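Local atomic coordinates of meta cleavage compound hydrolase (Janthinobacterium, PDB entry 1J1I), a protein that hydrolyses a carbon-carbon bond of the ring-opened meta cleavage product in bacterial carbazole degradation, releasing anthranilate. Residues V39-G44 and Y66-M71; N132-M137 and R219-P224. All coordinates share one frame; numbering follows the deposited sequence.

Contact 1: V39-G44 and Y66-M71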
loop_
_atom_site.group_PDB
_atom_site.type_symbol
_atom_site.label_atom_id
_atom_site.label_comp_id
_atom_site.label_asym_id
_atom_site.label_seq_id
_atom_site.Cartn_x
_atom_site.Cartn_y
_atom_site.Cartn_z
ATOM N N VAL A 39 7.578 -12.965 -13.517
ATOM C CA VAL A 39 6.422 -12.118 -13.241
ATOM C C VAL A 39 5.719 -11.828 -14.562
ATOM O O VAL A 39 6.328 -11.287 -15.490
ATOM C CB VAL A 39 6.832 -10.765 -12.626
ATOM C CG1 VAL A 39 5.590 -9.911 -12.386
ATOM C CG2 VAL A 39 7.591 -10.989 -11.336
ATOM N N ILE A 40 4.437 -12.181 -14.640
ATOM C CA ILE A 40 3.651 -11.962 -15.845
ATOM C C ILE A 40 2.739 -10.749 -15.700
ATOM O O ILE A 40 1.969 -10.653 -14.743
ATOM C CB ILE A 40 2.770 -13.185 -16.169
ATOM C CG1 ILE A 40 3.652 -14.420 -16.388
ATOM C CG2 ILE A 40 1.904 -12.892 -17.400
ATOM C CD1 ILE A 40 2.871 -15.682 -16.721
ATOM N N LEU A 41 2.830 -9.830 -16.656
ATOM C CA LEU A 41 2.009 -8.627 -16.649
ATOM C C LEU A 41 0.887 -8.821 -17.668
ATOM O O LEU A 41 1.146 -9.219 -18.805
ATOM C CB LEU A 41 2.867 -7.404 -17.015
ATOM C CG LEU A 41 4.176 -7.223 -16.229
ATOM C CD1 LEU A 41 4.906 -5.975 -16.717
ATOM C CD2 LEU A 41 3.886 -7.115 -14.726
ATOM N N ILE A 42 -0.354 -8.557 -17.252
ATOM C CA ILE A 42 -1.516 -8.710 -18.129
ATOM C C ILE A 42 -2.222 -7.372 -18.302
ATOM O O ILE A 42 -2.747 -6.811 -17.341
ATOM C CB ILE A 42 -2.540 -9.724 -17.557
ATOM C CG1 ILE A 42 -1.825 -10.983 -17.054
ATOM C CG2 ILE A 42 -3.519 -10.133 -18.643
ATOM C CD1 ILE A 42 -1.055 -11.714 -18.122
ATOM N N HIS A 43 -2.233 -6.875 -19.537
ATOM C CA HIS A 43 -2.851 -5.597 -19.880
ATOM C C HIS A 43 -4.369 -5.580 -19.672
ATOM O O HIS A 43 -4.998 -6.622 -19.499
ATOM C CB HIS A 43 -2.522 -5.255 -21.340
ATOM C CG HIS A 43 -3.077 -6.237 -22.329
ATOM N ND1 HIS A 43 -4.383 -6.190 -22.770
ATOM C CD2 HIS A 43 -2.523 -7.325 -22.914
ATOM C CE1 HIS A 43 -4.609 -7.207 -23.583
ATOM N NE2 HIS A 43 -3.497 -7.912 -23.687
ATOM N N GLY A 44 -4.949 -4.385 -19.702
ATOM C CA GLY A 44 -6.383 -4.261 -19.523
ATOM C C GLY A 44 -7.152 -4.419 -20.820
ATOM O O GLY A 44 -6.570 -4.665 -21.882
ATOM N N TYR A 66 13.425 -9.006 -11.576
ATOM C CA TYR A 66 12.712 -10.215 -11.989
ATOM C C TYR A 66 12.709 -10.426 -13.495
ATOM O O TYR A 66 13.073 -9.537 -14.263
ATOM C CB TYR A 66 11.243 -10.157 -11.545
ATOM C CG TYR A 66 11.032 -10.029 -10.062
ATOM C CD1 TYR A 66 11.032 -8.780 -9.441
ATOM C CD2 TYR A 66 10.880 -11.163 -9.268
ATOM C CE1 TYR A 66 10.889 -8.667 -8.058
ATOM C CE2 TYR A 66 10.738 -11.063 -7.889
ATOM C CZ TYR A 66 10.746 -9.814 -7.290
ATOM O OH TYR A 66 10.633 -9.720 -5.924
ATOM N N ARG A 67 12.292 -11.622 -13.904
ATOM C CA ARG A 67 12.161 -11.941 -15.319
ATOM C C ARG A 67 10.742 -11.468 -15.626
ATOM O O ARG A 67 9.768 -12.096 -15.206
ATOM C CB ARG A 67 12.260 -13.451 -15.561
ATOM C CG ARG A 67 12.159 -13.833 -17.030
ATOM C CD ARG A 67 12.090 -15.339 -17.228
ATOM N NE ARG A 67 11.906 -15.676 -18.636
ATOM C CZ ARG A 67 11.596 -16.887 -19.086
ATOM N NH1 ARG A 67 11.428 -17.893 -18.238
ATOM N NH2 ARG A 67 11.457 -17.089 -20.388
ATOM N N VAL A 68 10.629 -10.353 -16.340
ATOM C CA VAL A 68 9.330 -9.781 -16.671
ATOM C C VAL A 68 8.782 -10.286 -18.002
ATOM O O VAL A 68 9.458 -10.225 -19.030
ATOM C CB VAL A 68 9.409 -8.246 -16.713
ATOM C CG1 VAL A 68 8.039 -7.665 -16.996
ATOM C CG2 VAL A 68 9.966 -7.716 -15.389
ATOM N N ILE A 69 7.544 -10.765 -17.971
ATOM C CA ILE A 69 6.878 -11.305 -19.154
ATOM C C ILE A 69 5.511 -10.635 -19.313
ATOM O O ILE A 69 4.583 -10.918 -18.552
ATOM C CB ILE A 69 6.681 -12.839 -19.008
ATOM C CG1 ILE A 69 8.040 -13.538 -18.836
ATOM C CG2 ILE A 69 5.907 -13.390 -20.200
ATOM C CD1 ILE A 69 8.924 -13.568 -20.083
ATOM N N ALA A 70 5.399 -9.736 -20.290
ATOM C CA ALA A 70 4.150 -9.024 -20.556
ATOM C C ALA A 70 3.439 -9.736 -21.707
ATOM O O ALA A 70 3.867 -9.653 -22.856
ATOM C CB ALA A 70 4.444 -7.568 -20.925
ATOM N N MET A 71 2.347 -10.425 -21.381
ATOM C CA MET A 71 1.580 -11.217 -22.348
ATOM C C MET A 71 0.324 -10.558 -22.911
ATOM O O MET A 71 -0.464 -9.986 -22.166
ATOM C CB MET A 71 1.170 -12.541 -21.688
ATOM C CG MET A 71 0.374 -13.505 -22.575
ATOM S SD MET A 71 -0.655 -14.660 -21.600
ATOM C CE MET A 71 -2.204 -13.714 -21.516
HETATM O O HOH W 1 0.480 -7.343 -20.802
#
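Val39 N and Val39 O bond to Arg67 O and Ile69 N, and Leu41 N and Leu41 O bond to Ile69 O and Met71 N, a parallel ladder between adjacent central strands of the alpha/beta hydrolase sheet. Their axes come within 4.5 Å at 27° to one another. The last rung is the longest, Met71 N to Leu41 O at 3.1 Å. Beyond it the strands separate and a water bridges them: it donates to Leu41 O (2.8 Å) and to Met71 O, and takes a weak bond from His43 N.

Val39, Leu41, Val68 and Ala70 share one face, where Leu41 CD1 crosses over to Val68 CG1 at 3.6 Å and Val39 CG2 meets Tyr66 CB at 3.8 Å. Leu41 also packs on Trp55 of helix 51-55. On the other face Ile40, Ile69 and Met71 reach helix 88-101, while Ile42 and Met71 lie alongside each other, with Ile42 CD1 4.1 Å from Met71 CE.

With CG between its backbone N and carbonyl carbon (chi1 63°), His43 brings CD2 to 3.4 Å from Met71 O. ND1 donates to Gly44 O at 2.8 Å, nearly in the ring plane, and NE2 bonds to Met73 N. The ring also meets that of Phe76, their planes at about 55°. An alanine here would probably leave Gly44 O and Met73 N without these partners and open a gap beside Phe76. Gripped at both nitrogens, the imidazole is fixed in rotation and ties together the two loops that follow these strands.

Contact 2: N132-M137 and R219-P224; sequences NALVLM and RKVQVP
In the parallel sheet of the alpha/beta hydrolase fold, strand 131-137 has strand 225-230 as a neighbour, and this contact is where the incoming loop 219-224 docks to start that pairing. The parts that touch, 132-134 and 221-224, run 107° apart, so the loop comes in across the strand before turning to lie along it. Pro224 carries the join: its carbonyl O accepts Leu134 N at 3.0 Å, with an N-H...O angle of 159°, and Ala133 CA adds a C-H...O contact to the same oxygen. Leu134 goes on to form a backbone bond with Leu226, so the Pro224 bond stands at the entrance of the ladder. The other side of the strand is taken by strand 108-113, which pairs with Asn132, Ala133 and Val135.

Asn132 turns its side chain away, and its backbone carbonyl O faces the loop. The pyrrolidine ring of Pro224 sits against it, CG 3.2 Å and CD 3.4 Å from Asn132 O, and Pro224 CG also approaches Ala133 CB at 4.2 Å. Val223 comes in beside it. Its CG1, anti to the backbone N at chi1 162°, lies 3.2 Å from Ala133 CA and 3.0 Å from Asn132 O, both closer than such atoms normally pack, so the exact placing of that methyl is doubtful.

Further out, Val221 turns inward to Leu121 and Val125 of helix 114-126, and Leu134 touches Ser124 of the same helix. The side chains of Leu134 and Val221 cross at about a right angle and touch through methyls, Leu134 CD2 4.1 Å from Val221 CG1.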
loop_
_atom_site.group_PDB
_atom_site.type_symbol
_atom_site.label_atom_id
_atom_site.label_comp_id
_atom_site.label_asym_id
_atom_site.label_seq_id
_atom_site.Cartn_x
_atom_site.Cartn_y
_atom_site.Cartn_z
ATOM N N ASN A 132 2.213 -17.900 -7.592
ATOM C CA ASN A 132 2.888 -17.561 -6.342
ATOM C C ASN A 132 2.289 -16.304 -5.690
ATOM O O ASN A 132 2.144 -16.238 -4.471
ATOM C CB ASN A 132 4.374 -17.320 -6.615
ATOM C CG ASN A 132 5.094 -16.731 -5.424
ATOM O OD1 ASN A 132 5.245 -17.383 -4.391
ATOM N ND2 ASN A 132 5.538 -15.483 -5.559
ATOM N N ALA A 133 1.958 -15.309 -6.508
ATOM C CA ALA A 133 1.392 -14.048 -6.020
ATOM C C ALA A 133 0.531 -13.412 -7.099
ATOM O O ALA A 133 0.740 -13.653 -8.291
ATOM C CB ALA A 133 2.508 -13.084 -5.614
ATOM N N LEU A 134 -0.427 -12.594 -6.672
ATOM C CA LEU A 134 -1.348 -11.921 -7.581
ATOM C C LEU A 134 -1.486 -10.430 -7.270
ATOM O O LEU A 134 -1.615 -10.040 -6.113
ATOM C CB LEU A 134 -2.732 -12.563 -7.484
ATOM C CG LEU A 134 -3.875 -11.910 -8.270
ATOM C CD1 LEU A 134 -3.666 -12.117 -9.765
ATOM C CD2 LEU A 134 -5.200 -12.517 -7.832
ATOM N N VAL A 135 -1.464 -9.606 -8.309
ATOM C CA VAL A 135 -1.623 -8.161 -8.143
ATOM C C VAL A 135 -2.824 -7.742 -8.974
ATOM O O VAL A 135 -2.831 -7.913 -10.188
ATOM C CB VAL A 135 -0.377 -7.391 -8.634
ATOM C CG1 VAL A 135 -0.616 -5.879 -8.526
ATOM C CG2 VAL A 135 0.841 -7.801 -7.811
ATOM N N LEU A 136 -3.850 -7.223 -8.310
ATOM C CA LEU A 136 -5.056 -6.786 -8.988
ATOM C C LEU A 136 -5.030 -5.264 -8.986
ATOM O O LEU A 136 -5.027 -4.632 -7.932
ATOM C CB LEU A 136 -6.289 -7.308 -8.253
ATOM C CG LEU A 136 -6.350 -8.833 -8.129
ATOM C CD1 LEU A 136 -7.466 -9.212 -7.170
ATOM C CD2 LEU A 136 -6.568 -9.467 -9.508
ATOM N N MET A 137 -5.002 -4.684 -10.176
ATOM C CA MET A 137 -4.917 -3.237 -10.314
ATOM C C MET A 137 -6.137 -2.717 -11.057
ATOM O O MET A 137 -6.263 -2.918 -12.266
ATOM C CB MET A 137 -3.634 -2.902 -11.080
ATOM C CG MET A 137 -3.278 -1.433 -11.145
ATOM S SD MET A 137 -2.731 -0.963 -12.788
ATOM C CE MET A 137 -1.547 -2.282 -13.197
ATOM N N ARG A 219 -13.642 -15.010 -3.088
ATOM C CA ARG A 219 -13.240 -15.448 -1.757
ATOM C C ARG A 219 -12.338 -16.686 -1.830
ATOM O O ARG A 219 -11.718 -17.070 -0.836
ATOM C CB ARG A 219 -14.488 -15.755 -0.924
ATOM C CG ARG A 219 -14.301 -15.611 0.577
ATOM C CD ARG A 219 -15.548 -16.055 1.325
ATOM N NE ARG A 219 -16.698 -15.181 1.101
ATOM C CZ ARG A 219 -16.846 -13.976 1.647
ATOM N NH1 ARG A 219 -15.914 -13.483 2.456
ATOM N NH2 ARG A 219 -17.937 -13.267 1.395
ATOM N N LYS A 220 -12.273 -17.300 -3.012
ATOM C CA LYS A 220 -11.449 -18.491 -3.243
ATOM C C LYS A 220 -9.989 -18.156 -3.550
ATOM O O LYS A 220 -9.155 -19.056 -3.665
ATOM C CB LYS A 220 -12.008 -19.318 -4.405
ATOM C CG LYS A 220 -12.941 -20.449 -4.012
ATOM C CD LYS A 220 -14.175 -19.926 -3.356
ATOM C CE LYS A 220 -15.254 -20.985 -3.245
ATOM N NZ LYS A 220 -16.413 -20.352 -2.581
ATOM N N VAL A 221 -9.679 -16.873 -3.717
ATOM C CA VAL A 221 -8.296 -16.490 -3.987
ATOM C C VAL A 221 -7.522 -16.701 -2.685
ATOM O O VAL A 221 -7.772 -16.018 -1.697
ATOM C CB VAL A 221 -8.188 -15.012 -4.420
ATOM C CG1 VAL A 221 -6.725 -14.641 -4.622
ATOM C CG2 VAL A 221 -8.977 -14.789 -5.713
ATOM N N GLN A 222 -6.582 -17.645 -2.694
ATOM C CA GLN A 222 -5.809 -17.976 -1.497
ATOM C C GLN A 222 -4.342 -17.542 -1.535
ATOM O O GLN A 222 -3.669 -17.525 -0.510
ATOM C CB GLN A 222 -5.899 -19.493 -1.231
ATOM C CG GLN A 222 -7.333 -19.998 -1.038
ATOM C CD GLN A 222 -7.424 -21.506 -0.831
ATOM O OE1 GLN A 222 -6.684 -22.280 -1.445
ATOM N NE2 GLN A 222 -8.348 -21.929 0.022
ATOM N N VAL A 223 -3.851 -17.189 -2.715
ATOM C CA VAL A 223 -2.464 -16.748 -2.869
ATOM C C VAL A 223 -2.304 -15.320 -2.335
ATOM O O VAL A 223 -3.282 -14.577 -2.255
ATOM C CB VAL A 223 -2.068 -16.776 -4.365
ATOM C CG1 VAL A 223 -0.846 -15.933 -4.618
ATOM C CG2 VAL A 223 -1.799 -18.209 -4.797
ATOM N N PRO A 224 -1.078 -14.932 -1.926
ATOM C CA PRO A 224 -0.926 -13.558 -1.433
ATOM C C PRO A 224 -1.313 -12.626 -2.575
ATOM O O PRO A 224 -0.888 -12.812 -3.725
ATOM C CB PRO A 224 0.560 -13.469 -1.071
ATOM C CG PRO A 224 1.196 -14.584 -1.872
ATOM C CD PRO A 224 0.179 -15.680 -1.757
#

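In the fold
Both contacts belong to one sheet, with their centres 15 Å apart and their nearest atoms about 6 Å apart. Strand 108-113 lies between them, flanked by strand 38-42 of contact 1 and strand 131-137 of contact 2, and it leads straight into Ser114, probably the nucleophile of the triad with Asp233 and His261. Contact 1 is the nearer to that site: the side chain of His43 is about 7 Å from that of Ser114 and about 11 Å from that of His261. Contact 2 lies away from the triad, but the strand it introduces, 225-230, runs on toward the loop that carries Asp233.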